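Local coordinates for macrolide export ATP-binding/permease protein MacB (Actinobacillus actinomycetemcomitans, PDB 3FTJ) that probably exports macrolides as the inner-membrane ABC transporter of the tripartite MacAB-TdeA efflux system, here represented by its periplasmic region, at residues Ile18-Gly23 with Gln33-Ser38; Asn41-Gln46 with Glu195-Leu200; Asn14-Phe19 with Phe206-Ser211. One frame throughout, in Å; residues are numbered along the deposited sequence.

Interaction 1 of 3, residues Ile18-Gly23 with Gln33-Ser38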
ATOM      1  N   ILE A  18       9.176  -1.550  -1.149  1.00 19.81           N
ATOM      2  CA  ILE A  18      10.090  -0.717  -1.911  1.00 18.57           C
ATOM      3  C   ILE A  18       9.549   0.714  -2.011  1.00 22.33           C
ATOM      4  O   ILE A  18       8.398   0.922  -2.400  1.00 18.71           O
ATOM      5  CB  ILE A  18      10.300  -1.303  -3.306  1.00 20.90           C
ATOM      6  CG1 ILE A  18      10.634  -2.794  -3.191  1.00 23.49           C
ATOM      7  CG2 ILE A  18      11.402  -0.555  -4.039  1.00 21.79           C
ATOM      8  CD1 ILE A  18      10.094  -3.626  -4.309  1.00 24.73           C
ATOM      9  N   PHE A  19      10.384   1.686  -1.653  1.00 19.45           N
ATOM     10  CA  PHE A  19      10.006   3.097  -1.612  1.00 21.60           C
ATOM     11  C   PHE A  19      10.873   3.934  -2.548  1.00 23.05           C
ATOM     12  O   PHE A  19      12.040   3.624  -2.756  1.00 20.73           O
ATOM     13  CB  PHE A  19      10.204   3.656  -0.201  1.00 22.71           C
ATOM     14  CG  PHE A  19       9.228   3.135   0.808  1.00 27.87           C
ATOM     15  CD1 PHE A  19       7.984   3.718   0.952  1.00 26.70           C
ATOM     16  CD2 PHE A  19       9.563   2.075   1.629  1.00 27.82           C
ATOM     17  CE1 PHE A  19       7.085   3.245   1.882  1.00 27.12           C
ATOM     18  CE2 PHE A  19       8.669   1.603   2.564  1.00 25.96           C
ATOM     19  CZ  PHE A  19       7.431   2.190   2.691  1.00 25.95           C
ATOM     20  N   ASN A  20      10.308   5.016  -3.078  1.00 19.78           N
ATOM     21  CA  ASN A  20      11.088   5.993  -3.827  1.00 21.61           C
ATOM     22  C   ASN A  20      12.099   6.679  -2.926  1.00 24.30           C
ATOM     23  O   ASN A  20      11.832   6.897  -1.745  1.00 23.71           O
ATOM     24  CB  ASN A  20      10.169   7.054  -4.433  1.00 19.72           C
ATOM     25  CG  ASN A  20       9.168   6.467  -5.394  1.00 18.24           C
ATOM     26  OD1 ASN A  20       7.964   6.575  -5.197  1.00 17.16           O
ATOM     27  ND2 ASN A  20       9.665   5.820  -6.431  1.00 17.98           N
ATOM     28  N   GLY A  21      13.252   7.029  -3.483  1.00 24.63           N
ATOM     29  CA  GLY A  21      14.220   7.827  -2.756  1.00 28.36           C
ATOM     30  C   GLY A  21      15.339   7.018  -2.131  1.00 30.69           C
ATOM     31  O   GLY A  21      15.586   5.878  -2.524  1.00 25.36           O
ATOM     32  N   ASN A  22      15.997   7.610  -1.136  1.00 33.20           N
ATOM     33  CA  ASN A  22      17.214   7.043  -0.561  1.00 36.56           C
ATOM     34  C   ASN A  22      17.067   6.609   0.892  1.00 35.18           C
ATOM     35  O   ASN A  22      17.938   5.932   1.436  1.00 39.94           O
ATOM     36  CB  ASN A  22      18.361   8.042  -0.695  1.00 39.62           C
ATOM     37  CG  ASN A  22      18.627   8.429  -2.138  1.00 41.78           C
ATOM     38  OD1 ASN A  22      18.838   9.603  -2.454  1.00 44.80           O
ATOM     39  ND2 ASN A  22      18.616   7.441  -3.024  1.00 41.69           N
ATOM     40  N   GLY A  23      15.962   7.001   1.514  1.00 32.86           N
ATOM     41  CA  GLY A  23      15.676   6.612   2.882  1.00 36.97           C
ATOM     42  C   GLY A  23      14.765   7.626   3.545  1.00 43.73           C
ATOM     43  O   GLY A  23      14.499   8.689   2.981  1.00 43.14           O
ATOM     44  N   GLN A  33       8.720  10.457  -7.832  1.00 19.83           N
ATOM     45  CA  GLN A  33       8.120   9.152  -8.091  1.00 19.44           C
ATOM     46  C   GLN A  33       8.743   8.443  -9.289  1.00 23.95           C
ATOM     47  O   GLN A  33       8.478   8.813 -10.429  1.00 25.31           O
ATOM     48  CB  GLN A  33       6.630   9.305  -8.363  1.00 22.18           C
ATOM     49  CG  GLN A  33       5.777   9.380  -7.144  1.00 22.26           C
ATOM     50  CD  GLN A  33       4.313   9.183  -7.475  1.00 24.45           C
ATOM     51  OE1 GLN A  33       3.786   9.771  -8.434  1.00 21.51           O
ATOM     52  NE2 GLN A  33       3.643   8.358  -6.680  1.00 24.12           N
ATOM     53  N   ASN A  34       9.543   7.409  -9.039  1.00 21.25           N
ATOM     54  CA  ASN A  34      10.124   6.635 -10.128  1.00 19.23           C
ATOM     55  C   ASN A  34       9.615   5.207 -10.182  1.00 21.29           C
ATOM     56  O   ASN A  34       9.734   4.533 -11.210  1.00 23.28           O
ATOM     57  CB  ASN A  34      11.649   6.685 -10.080  1.00 19.59           C
ATOM     58  CG  ASN A  34      12.199   7.952 -10.691  1.00 24.48           C
ATOM     59  OD1 ASN A  34      13.062   8.614 -10.115  1.00 28.42           O
ATOM     60  ND2 ASN A  34      11.698   8.301 -11.868  1.00 26.36           N
ATOM     61  N   LEU A  35       9.026   4.743  -9.084  1.00 19.53           N
ATOM     62  CA  LEU A  35       8.370   3.439  -9.100  1.00 20.78           C
ATOM     63  C   LEU A  35       7.153   3.503 -10.025  1.00 20.18           C
ATOM     64  O   LEU A  35       6.383   4.460  -9.968  1.00 20.13           O
ATOM     65  CB  LEU A  35       7.951   3.031  -7.683  1.00 19.30           C
ATOM     66  CG  LEU A  35       9.119   2.714  -6.739  1.00 19.25           C
ATOM     67  CD1 LEU A  35       8.646   2.515  -5.306  1.00 19.77           C
ATOM     68  CD2 LEU A  35       9.875   1.476  -7.235  1.00 22.62           C
ATOM     69  N   LYS A  36       6.990   2.488 -10.871  1.00 19.13           N
ATOM     70  CA  LYS A  36       5.891   2.431 -11.835  1.00 20.78           C
ATOM     71  C   LYS A  36       5.144   1.121 -11.739  1.00 17.94           C
ATOM     72  O   LYS A  36       5.685   0.113 -11.290  1.00 18.61           O
ATOM     73  CB  LYS A  36       6.407   2.549 -13.273  1.00 21.19           C
ATOM     74  CG  LYS A  36       7.511   3.540 -13.500  1.00 22.50           C
ATOM     75  CD  LYS A  36       7.977   3.450 -14.929  1.00 24.65           C
ATOM     76  CE  LYS A  36       9.077   4.449 -15.242  1.00 36.62           C
ATOM     77  NZ  LYS A  36       9.340   4.540 -16.734  1.00 42.18           N
ATOM     78  N   ILE A  37       3.907   1.131 -12.209  1.00 18.76           N
ATOM     79  CA  ILE A  37       3.105  -0.086 -12.292  1.00 20.44           C
ATOM     80  C   ILE A  37       3.805  -1.165 -13.123  1.00 20.32           C
ATOM     81  O   ILE A  37       3.708  -2.353 -12.811  1.00 21.77           O
ATOM     82  CB  ILE A  37       1.703   0.210 -12.864  1.00 19.79           C
ATOM     83  CG1 ILE A  37       0.897   1.031 -11.856  1.00 15.64           C
ATOM     84  CG2 ILE A  37       0.971  -1.082 -13.202  1.00 23.86           C
ATOM     85  CD1 ILE A  37       0.755   0.365 -10.500  1.00 13.60           C
ATOM     86  N   SER A  38       4.532  -0.758 -14.162  1.00 21.72           N
ATOM     87  CA  SER A  38       5.261  -1.725 -14.989  1.00 24.61           C
ATOM     88  C   SER A  38       6.402  -2.392 -14.210  1.00 24.81           C
ATOM     89  O   SER A  38       6.698  -3.568 -14.428  1.00 23.38           O
ATOM     90  CB  SER A  38       5.803  -1.076 -16.262  1.00 24.83           C
ATOM     91  OG  SER A  38       6.651   0.016 -15.967  1.00 22.96           O
TER

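Interaction 2 of 3, residues Asn41-Gln46 with Glu195-Leu200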
ATOM      1  N   ASN A  41       4.622  -4.987 -12.363  1.00 25.36           N
ATOM      2  CA  ASN A  41       4.278  -6.091 -13.247  1.00 26.37           C
ATOM      3  C   ASN A  41       5.463  -7.039 -13.423  1.00 27.77           C
ATOM      4  O   ASN A  41       5.326  -8.252 -13.310  1.00 30.88           O
ATOM      5  CB  ASN A  41       3.810  -5.557 -14.601  1.00 29.72           C
ATOM      6  CG  ASN A  41       3.264  -6.651 -15.504  1.00 37.57           C
ATOM      7  OD1 ASN A  41       3.800  -6.900 -16.586  1.00 40.88           O
ATOM      8  ND2 ASN A  41       2.208  -7.322 -15.056  1.00 32.45           N
ATOM      9  N   THR A  42       6.636  -6.481 -13.690  1.00 27.48           N
ATOM     10  CA  THR A  42       7.835  -7.295 -13.852  1.00 24.00           C
ATOM     11  C   THR A  42       8.182  -8.068 -12.582  1.00 26.23           C
ATOM     12  O   THR A  42       8.574  -9.239 -12.638  1.00 23.80           O
ATOM     13  CB  THR A  42       9.010  -6.436 -14.284  1.00 27.35           C
ATOM     14  OG1 THR A  42       8.687  -5.827 -15.537  1.00 28.51           O
ATOM     15  CG2 THR A  42      10.271  -7.288 -14.443  1.00 27.87           C
ATOM     16  N   LEU A  43       8.020  -7.425 -11.432  1.00 22.15           N
ATOM     17  CA  LEU A  43       8.264  -8.093 -10.158  1.00 25.19           C
ATOM     18  C   LEU A  43       7.303  -9.261  -9.954  1.00 25.11           C
ATOM     19  O   LEU A  43       7.692 -10.318  -9.467  1.00 26.63           O
ATOM     20  CB  LEU A  43       8.158  -7.102  -8.996  1.00 21.42           C
ATOM     21  CG  LEU A  43       9.263  -6.041  -8.912  1.00 23.38           C
ATOM     22  CD1 LEU A  43       8.869  -4.900  -7.969  1.00 24.75           C
ATOM     23  CD2 LEU A  43      10.569  -6.669  -8.461  1.00 24.20           C
ATOM     24  N   SER A  44       6.047  -9.073 -10.339  1.00 24.23           N
ATOM     25  CA  SER A  44       5.036 -10.111 -10.140  1.00 26.83           C
ATOM     26  C   SER A  44       5.396 -11.387 -10.885  1.00 29.07           C
ATOM     27  O   SER A  44       4.850 -12.454 -10.599  1.00 29.05           O
ATOM     28  CB  SER A  44       3.665  -9.635 -10.609  1.00 26.27           C
ATOM     29  OG  SER A  44       3.669  -9.412 -12.008  1.00 25.41           O
ATOM     30  N   LYS A  45       6.317 -11.271 -11.838  1.00 27.81           N
ATOM     31  CA  LYS A  45       6.690 -12.401 -12.677  1.00 31.36           C
ATOM     32  C   LYS A  45       7.923 -13.168 -12.198  1.00 32.97           C
ATOM     33  O   LYS A  45       8.202 -14.258 -12.693  1.00 40.66           O
ATOM     34  CB  LYS A  45       6.854 -11.954 -14.130  1.00 31.16           C
ATOM     35  CG  LYS A  45       5.521 -11.660 -14.795  1.00 30.19           C
ATOM     36  CD  LYS A  45       5.670 -10.944 -16.115  1.00 35.83           C
ATOM     37  CE  LYS A  45       4.299 -10.775 -16.768  1.00 45.75           C
ATOM     38  NZ  LYS A  45       4.326  -9.888 -17.969  1.00 50.65           N
ATOM     39  N   GLN A  46       8.660 -12.606 -11.244  1.00 29.51           N
ATOM     40  CA  GLN A  46       9.822 -13.299 -10.697  1.00 29.00           C
ATOM     41  C   GLN A  46       9.347 -14.536  -9.953  1.00 30.94           C
ATOM     42  O   GLN A  46       8.298 -14.522  -9.310  1.00 26.76           O
ATOM     43  CB  GLN A  46      10.630 -12.390  -9.766  1.00 27.67           C
ATOM     44  CG  GLN A  46      11.101 -11.113 -10.427  1.00 30.20           C
ATOM     45  CD  GLN A  46      11.520 -11.330 -11.870  1.00 31.42           C
ATOM     46  OE1 GLN A  46      10.949 -10.740 -12.790  1.00 31.59           O
ATOM     47  NE2 GLN A  46      12.513 -12.184 -12.076  1.00 31.98           N
ATOM     48  N   GLU A 195      18.719  -5.737  -7.602  1.00 24.30           N
ATOM     49  CA  GLU A 195      19.390  -5.721  -8.894  1.00 27.15           C
ATOM     50  C   GLU A 195      18.415  -5.527 -10.052  1.00 23.31           C
ATOM     51  O   GLU A 195      18.703  -4.780 -10.980  1.00 23.45           O
ATOM     52  CB  GLU A 195      20.265  -6.963  -9.078  1.00 28.23           C
ATOM     53  CG  GLU A 195      21.562  -6.858  -8.300  1.00 30.60           C
ATOM     54  CD  GLU A 195      22.194  -5.470  -8.422  1.00 39.59           C
ATOM     55  OE1 GLU A 195      22.384  -4.999  -9.567  1.00 42.89           O
ATOM     56  OE2 GLU A 195      22.496  -4.846  -7.376  1.00 37.20           O
ATOM     57  N   LEU A 196      17.255  -6.178  -9.983  1.00 21.85           N
ATOM     58  CA  LEU A 196      16.257  -6.045 -11.039  1.00 23.74           C
ATOM     59  C   LEU A 196      15.764  -4.598 -11.158  1.00 25.83           C
ATOM     60  O   LEU A 196      15.737  -4.030 -12.255  1.00 22.48           O
ATOM     61  CB  LEU A 196      15.083  -6.999 -10.810  1.00 25.85           C
ATOM     62  CG  LEU A 196      13.901  -6.947 -11.789  1.00 23.22           C
ATOM     63  CD1 LEU A 196      14.340  -7.196 -13.227  1.00 22.24           C
ATOM     64  CD2 LEU A 196      12.838  -7.961 -11.377  1.00 24.50           C
ATOM     65  N   LEU A 197      15.399  -3.998 -10.025  1.00 24.75           N
ATOM     66  CA  LEU A 197      14.898  -2.622 -10.016  1.00 24.65           C
ATOM     67  C   LEU A 197      15.939  -1.590 -10.430  1.00 23.14           C
ATOM     68  O   LEU A 197      15.598  -0.604 -11.082  1.00 24.00           O
ATOM     69  CB  LEU A 197      14.313  -2.254  -8.653  1.00 23.03           C
ATOM     70  CG  LEU A 197      12.907  -2.774  -8.386  1.00 23.64           C
ATOM     71  CD1 LEU A 197      12.614  -2.695  -6.908  1.00 28.51           C
ATOM     72  CD2 LEU A 197      11.876  -1.976  -9.183  1.00 29.44           C
ATOM     73  N   LYS A 198      17.194  -1.795 -10.030  1.00 20.81           N
ATOM     74  CA  LYS A 198      18.299  -0.976 -10.541  1.00 24.23           C
ATOM     75  C   LYS A 198      18.404  -1.069 -12.065  1.00 21.12           C
ATOM     76  O   LYS A 198      18.576  -0.061 -12.741  1.00 23.89           O
ATOM     77  CB  LYS A 198      19.637  -1.384  -9.912  1.00 27.54           C
ATOM     78  CG  LYS A 198      19.714  -1.156  -8.413  1.00 32.72           C
ATOM     79  CD  LYS A 198      20.945  -1.801  -7.794  1.00 37.68           C
ATOM     80  CE  LYS A 198      22.221  -1.079  -8.196  1.00 40.64           C
ATOM     81  NZ  LYS A 198      23.369  -1.549  -7.358  1.00 52.83           N
ATOM     82  N   SER A 199      18.316  -2.287 -12.592  1.00 24.70           N
ATOM     83  CA  SER A 199      18.343  -2.528 -14.034  1.00 23.37           C
ATOM     84  C   SER A 199      17.181  -1.805 -14.720  1.00 22.22           C
ATOM     85  O   SER A 199      17.342  -1.183 -15.777  1.00 20.53           O
ATOM     86  CB  SER A 199      18.253  -4.031 -14.307  1.00 21.97           C
ATOM     87  OG  SER A 199      18.336  -4.321 -15.692  1.00 23.44           O
ATOM     88  N   LEU A 200      16.006  -1.906 -14.110  1.00 22.14           N
ATOM     89  CA  LEU A 200      14.802  -1.266 -14.625  1.00 22.44           C
ATOM     90  C   LEU A 200      14.943   0.249 -14.639  1.00 22.13           C
ATOM     91  O   LEU A 200      14.708   0.894 -15.665  1.00 23.54           O
ATOM     92  CB  LEU A 200      13.612  -1.645 -13.752  1.00 21.32           C
ATOM     93  CG  LEU A 200      12.504  -2.560 -14.271  1.00 23.42           C
ATOM     94  CD1 LEU A 200      12.898  -3.315 -15.509  1.00 23.71           C
ATOM     95  CD2 LEU A 200      12.045  -3.496 -13.155  1.00 20.65           C
TER

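Interaction 3 of 3, residues Asn14-Phe19 with Phe206-Ser211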
ATOM      1  N   ASN A  14       8.570 -12.007   5.712  1.00 43.47           N
ATOM      2  CA  ASN A  14       8.440 -12.492   4.340  1.00 41.95           C
ATOM      3  C   ASN A  14       7.919 -11.427   3.376  1.00 41.00           C
ATOM      4  O   ASN A  14       7.604 -11.726   2.223  1.00 39.23           O
ATOM      5  CB  ASN A  14       7.561 -13.745   4.288  1.00 46.27           C
ATOM      6  CG  ASN A  14       8.361 -15.030   4.475  1.00 54.31           C
ATOM      7  OD1 ASN A  14       9.484 -15.157   3.978  1.00 50.99           O
ATOM      8  ND2 ASN A  14       7.779 -15.992   5.186  1.00 60.83           N
ATOM      9  N   THR A  15       7.833 -10.189   3.853  1.00 35.70           N
ATOM     10  CA  THR A  15       7.424  -9.074   3.011  1.00 36.23           C
ATOM     11  C   THR A  15       8.480  -7.975   2.981  1.00 32.93           C
ATOM     12  O   THR A  15       9.179  -7.740   3.963  1.00 36.39           O
ATOM     13  CB  THR A  15       6.108  -8.455   3.497  1.00 35.09           C
ATOM     14  OG1 THR A  15       6.318  -7.846   4.773  1.00 41.45           O
ATOM     15  CG2 THR A  15       5.026  -9.518   3.615  1.00 34.82           C
ATOM     16  N   MET A  16       8.593  -7.308   1.839  1.00 29.99           N
ATOM     17  CA  MET A  16       9.483  -6.165   1.702  1.00 28.40           C
ATOM     18  C   MET A  16       8.718  -5.067   1.002  1.00 28.00           C
ATOM     19  O   MET A  16       7.936  -5.346   0.097  1.00 27.40           O
ATOM     20  CB  MET A  16      10.703  -6.523   0.867  1.00 27.12           C
ATOM     21  CG  MET A  16      11.506  -7.664   1.432  1.00 34.69           C
ATOM     22  SD  MET A  16      12.900  -8.077   0.378  1.00 36.13           S
ATOM     23  CE  MET A  16      13.579  -9.446   1.319  1.00 34.29           C
ATOM     24  N   THR A  17       8.944  -3.825   1.423  1.00 27.80           N
ATOM     25  CA  THR A  17       8.304  -2.673   0.799  1.00 23.99           C
ATOM     26  C   THR A  17       9.360  -1.803   0.139  1.00 24.34           C
ATOM     27  O   THR A  17      10.327  -1.383   0.778  1.00 26.08           O
ATOM     28  CB  THR A  17       7.500  -1.839   1.822  1.00 26.22           C
ATOM     29  OG1 THR A  17       6.542  -2.681   2.479  1.00 23.75           O
ATOM     30  CG2 THR A  17       6.765  -0.679   1.131  1.00 23.27           C
ATOM     31  N   ILE A  18       9.176  -1.550  -1.149  1.00 19.81           N
ATOM     32  CA  ILE A  18      10.090  -0.717  -1.911  1.00 18.57           C
ATOM     33  C   ILE A  18       9.549   0.714  -2.011  1.00 22.33           C
ATOM     34  O   ILE A  18       8.398   0.922  -2.400  1.00 18.71           O
ATOM     35  CB  ILE A  18      10.300  -1.303  -3.306  1.00 20.90           C
ATOM     36  CG1 ILE A  18      10.634  -2.794  -3.191  1.00 23.49           C
ATOM     37  CG2 ILE A  18      11.402  -0.555  -4.039  1.00 21.79           C
ATOM     38  CD1 ILE A  18      10.094  -3.626  -4.309  1.00 24.73           C
ATOM     39  N   PHE A  19      10.384   1.686  -1.653  1.00 19.45           N
ATOM     40  CA  PHE A  19      10.006   3.097  -1.612  1.00 21.60           C
ATOM     41  C   PHE A  19      10.873   3.934  -2.548  1.00 23.05           C
ATOM     42  O   PHE A  19      12.040   3.624  -2.756  1.00 20.73           O
ATOM     43  CB  PHE A  19      10.204   3.656  -0.201  1.00 22.71           C
ATOM     44  CG  PHE A  19       9.228   3.135   0.808  1.00 27.87           C
ATOM     45  CD1 PHE A  19       7.984   3.718   0.952  1.00 26.70           C
ATOM     46  CD2 PHE A  19       9.563   2.075   1.629  1.00 27.82           C
ATOM     47  CE1 PHE A  19       7.085   3.245   1.882  1.00 27.12           C
ATOM     48  CE2 PHE A  19       8.669   1.603   2.564  1.00 25.96           C
ATOM     49  CZ  PHE A  19       7.431   2.190   2.691  1.00 25.95           C
ATOM     50  N   PHE A 206      15.738   4.034  -5.094  1.00 24.18           N
ATOM     51  CA  PHE A 206      14.677   3.446  -4.285  1.00 21.99           C
ATOM     52  C   PHE A 206      15.362   2.797  -3.108  1.00 22.89           C
ATOM     53  O   PHE A 206      16.579   2.621  -3.118  1.00 25.10           O
ATOM     54  CB  PHE A 206      13.942   2.364  -5.082  1.00 22.57           C
ATOM     55  CG  PHE A 206      14.847   1.271  -5.578  1.00 23.40           C
ATOM     56  CD1 PHE A 206      15.130   0.167  -4.783  1.00 23.13           C
ATOM     57  CD2 PHE A 206      15.432   1.358  -6.830  1.00 22.66           C
ATOM     58  CE1 PHE A 206      15.977  -0.843  -5.235  1.00 22.05           C
ATOM     59  CE2 PHE A 206      16.281   0.361  -7.291  1.00 24.14           C
ATOM     60  CZ  PHE A 206      16.557  -0.744  -6.489  1.00 26.12           C
ATOM     61  N   PHE A 207      14.594   2.430  -2.093  1.00 23.83           N
ATOM     62  CA  PHE A 207      15.160   1.680  -0.982  1.00 26.38           C
ATOM     63  C   PHE A 207      14.150   0.655  -0.503  1.00 29.84           C
ATOM     64  O   PHE A 207      12.952   0.786  -0.761  1.00 26.10           O
ATOM     65  CB  PHE A 207      15.608   2.603   0.155  1.00 27.95           C
ATOM     66  CG  PHE A 207      14.505   3.437   0.750  1.00 29.30           C
ATOM     67  CD1 PHE A 207      13.953   3.105   1.978  1.00 29.14           C
ATOM     68  CD2 PHE A 207      14.036   4.565   0.094  1.00 27.46           C
ATOM     69  CE1 PHE A 207      12.947   3.877   2.536  1.00 30.75           C
ATOM     70  CE2 PHE A 207      13.028   5.346   0.651  1.00 27.45           C
ATOM     71  CZ  PHE A 207      12.485   5.000   1.871  1.00 29.59           C
ATOM     72  N   ILE A 208      14.640  -0.374   0.179  1.00 28.49           N
ATOM     73  CA  ILE A 208      13.800  -1.490   0.583  1.00 25.53           C
ATOM     74  C   ILE A 208      13.694  -1.560   2.098  1.00 27.83           C
ATOM     75  O   ILE A 208      14.692  -1.429   2.809  1.00 30.13           O
ATOM     76  CB  ILE A 208      14.342  -2.813   0.016  1.00 29.38           C
ATOM     77  CG1 ILE A 208      14.429  -2.732  -1.511  1.00 26.55           C
ATOM     78  CG2 ILE A 208      13.471  -3.983   0.451  1.00 32.50           C
ATOM     79  CD1 ILE A 208      14.673  -4.068  -2.186  1.00 29.84           C
ATOM     80  N   MET A 209      12.469  -1.737   2.580  1.00 31.59           N
ATOM     81  CA  MET A 209      12.190  -1.864   4.002  1.00 31.00           C
ATOM     82  C   MET A 209      11.753  -3.291   4.278  1.00 29.83           C
ATOM     83  O   MET A 209      10.824  -3.791   3.654  1.00 30.00           O
ATOM     84  CB  MET A 209      11.051  -0.934   4.415  1.00 30.04           C
ATOM     85  CG  MET A 209      11.307   0.541   4.230  1.00 36.38           C
ATOM     86  SD  MET A 209      12.061   1.280   5.686  1.00 51.19           S
ATOM     87  CE  MET A 209      13.773   1.395   5.172  1.00 41.64           C
ATOM     88  N   ASN A 210      12.425  -3.938   5.222  1.00 36.46           N
ATOM     89  CA  ASN A 210      12.046  -5.270   5.669  1.00 32.79           C
ATOM     90  C   ASN A 210      12.597  -5.538   7.061  1.00 35.18           C
ATOM     91  O   ASN A 210      13.146  -4.639   7.701  1.00 34.44           O
ATOM     92  CB  ASN A 210      12.531  -6.335   4.681  1.00 31.03           C
ATOM     93  CG  ASN A 210      14.000  -6.202   4.358  1.00 34.56           C
ATOM     94  OD1 ASN A 210      14.772  -5.651   5.140  1.00 32.35           O
ATOM     95  ND2 ASN A 210      14.399  -6.712   3.202  1.00 30.86           N
ATOM     96  N   SER A 211      12.454  -6.774   7.525  1.00 36.09           N
ATOM     97  CA  SER A 211      12.982  -7.173   8.827  1.00 37.80           C
ATOM     98  C   SER A 211      14.460  -6.808   8.961  1.00 34.47           C
ATOM     99  O   SER A 211      14.875  -6.208   9.953  1.00 27.42           O
ATOM    100  CB  SER A 211      12.793  -8.673   9.038  1.00 38.00           C
ATOM    101  OG  SER A 211      13.093  -9.031  10.373  1.00 45.06           O
TER

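Interaction 1 of 3, residues Ile18-Gly23 with Gln33-Ser38
Gln-33 O is the firmly held polar atom of this contact, gripped by one hydrogen bond, from Arg-172 NH1. Two residues further on, the backbone of Leu-35 is hydrogen-bonded to that of Ile-173, so the bend from Gln-33 to Leu-35 is tied to the chain just before strand 175-180. Against the inner side of this bend lies the amide end of Asn-20, a buried residue at the end of strand 15-20. CG of Asn-20 stands anti to its own carbonyl carbon (chi1 -61°), which brings the amide up to the backbone of the bend: Asn-20 CG is 3.9 Å from Gln-33 CA and 3.8 Å from Asn-34 N. The CB of Gln-33 points away from the strand, and beyond CG its chain is extended. Leu-35 closes the contact from the apolar side. Its CB points toward the strand, its CG lies 4.0 Å from Asn-20 CG, and the two methyls divide the work. CD1 sits 3.3 Å from Ile-18 O, while CD2 crosses obliquely to Ile-18 CG2 at 4.1 Å. Ile-18 keeps CG1 beside the backbone N (chi1 -49°), which leaves CG2 anti to it and presents that methyl to Leu-35. Ile-176 of the neighbouring strand and His-201 also touch the Leu-35 side chain. Lys-36 is the N-cap of helix 37-44, and its N is bonded to Asp-39 OD2. Within the MacB-like periplasmic core domain, the arrangement sets the run-in to this helix against the C-terminal end of strand 15-20. No clear hydrogen bond joins the two segments: Leu-35 is buried against a strand carbonyl and an isoleucine methyl, while the polar backbone of the bend finds its partners in Arg-172 and Ile-173.

Interaction 2 of 3, residues Asn41-Gln46 with Glu195-Leu200
Leu-196 CD2 is the tight point between helix 37-44 and helix 186-201, with three residues of the first segment gathered round it. The CB of Leu-196 points toward the other segment, and CG anti to the backbone N (chi1 177°) carries CD2 to it. Gln-46 reaches it tip to tip, its chain bent at chi2, with CG 3.7 Å from Leu-196 CD2. Leu-43 slides past in the opposite direction, CD2 to CD2 of Leu-196 at 3.9 Å, and Thr-42 CG2 comes in obliquely to the same methyl at 4.1 Å. Deeper in, the buried pair Leu-43 CD1 and Leu-197 CD2 is looser, at 4.4 Å, and both side chains also rest on Ile-18 of the mixed sheet on which these helices pack. The solvent side is slack: exposed Leu-200 only brushes Thr-42, CD2 to CB at 4.4 Å. Thr-42 OG1 is bonded to Ser-38 O within its own helix. With no clear hydrogen bond between them, the segments meet through leucine methyls, a threonine methyl and the aliphatic part of Gln-46, an apolar contact that sets little directional constraint.

Interaction 3 of 3, residues Asn14-Phe19 with Phe206-Ser211
Phe-207 holds CG in the crowded position between its backbone N and carbonyl carbon (chi1 60°), and Phe-19 holds CG anti to its carbonyl carbon; together these bring the Phe-207 ring over Phe-19 CB. That carbon lies 3.7 Å from the Phe-207 ring centroid, a CH-pi contact over one face. The two rings are near parallel (22°) but slid apart, their centroids 5.4 Å apart, so they barely overlap. Met-209, bent at chi2 and chi3, crosses Phe-19 at about a right angle, CG to CE2 at 3.3 Å. On the opposite face of the mixed sheet Ile-18 lies alongside Phe-206 (CG2 to CD1 3.9 Å) and Ile-208, under helix 186-201. The backbones pair as antiparallel strands, Thr-17 with Met-209 and Phe-19 with Phe-207 being hydrogen-bonded pairs. Met-209 N to Thr-17 O is 2.8 Å; Phe-19 N meets Phe-207 O nearly along the C=O axis at 2.9 Å. Next in the chain, Asn-210 ND2 makes a weak bond to Met-16 SD at 3.5 Å. Thus four backbone bonds fix the register, aromatic and methionine groups cover one face, and Ile-18, Ile-208 and the Phe-206 ring fill the other; Asn-210 gives ND2 to Glu-190 as well as to the sulfur, while its OD1 caps helix 211-219 at Thr-213 N.

How the interactions relate
Ile-18 is the common piece: interaction 1 uses its CG2, interaction 3 pairs Ile-18 itself with Ile-208, and its CD1 meets interaction 2, 3.7 Å from Leu-197 CD1 and 4.1 Å from Leu-43 CD1. Interactions 1 and 3 lie about 11 Å apart, centre to centre, and abut where Asn-20 O comes 3.1 Å from Phe-207 CE2. Leu-197 CB touches Phe-206 CZ at 3.5 Å, joining interactions 2 and 3, whose centres are about 14 Å apart. Interaction 3 builds part of the sheet; interaction 2 packs helices 37-44 and 186-201 over the Ile-18 face, and interaction 1 ties the lead-in to helix 37-44. ATP binding belongs to a separate domain of the full-length transporter.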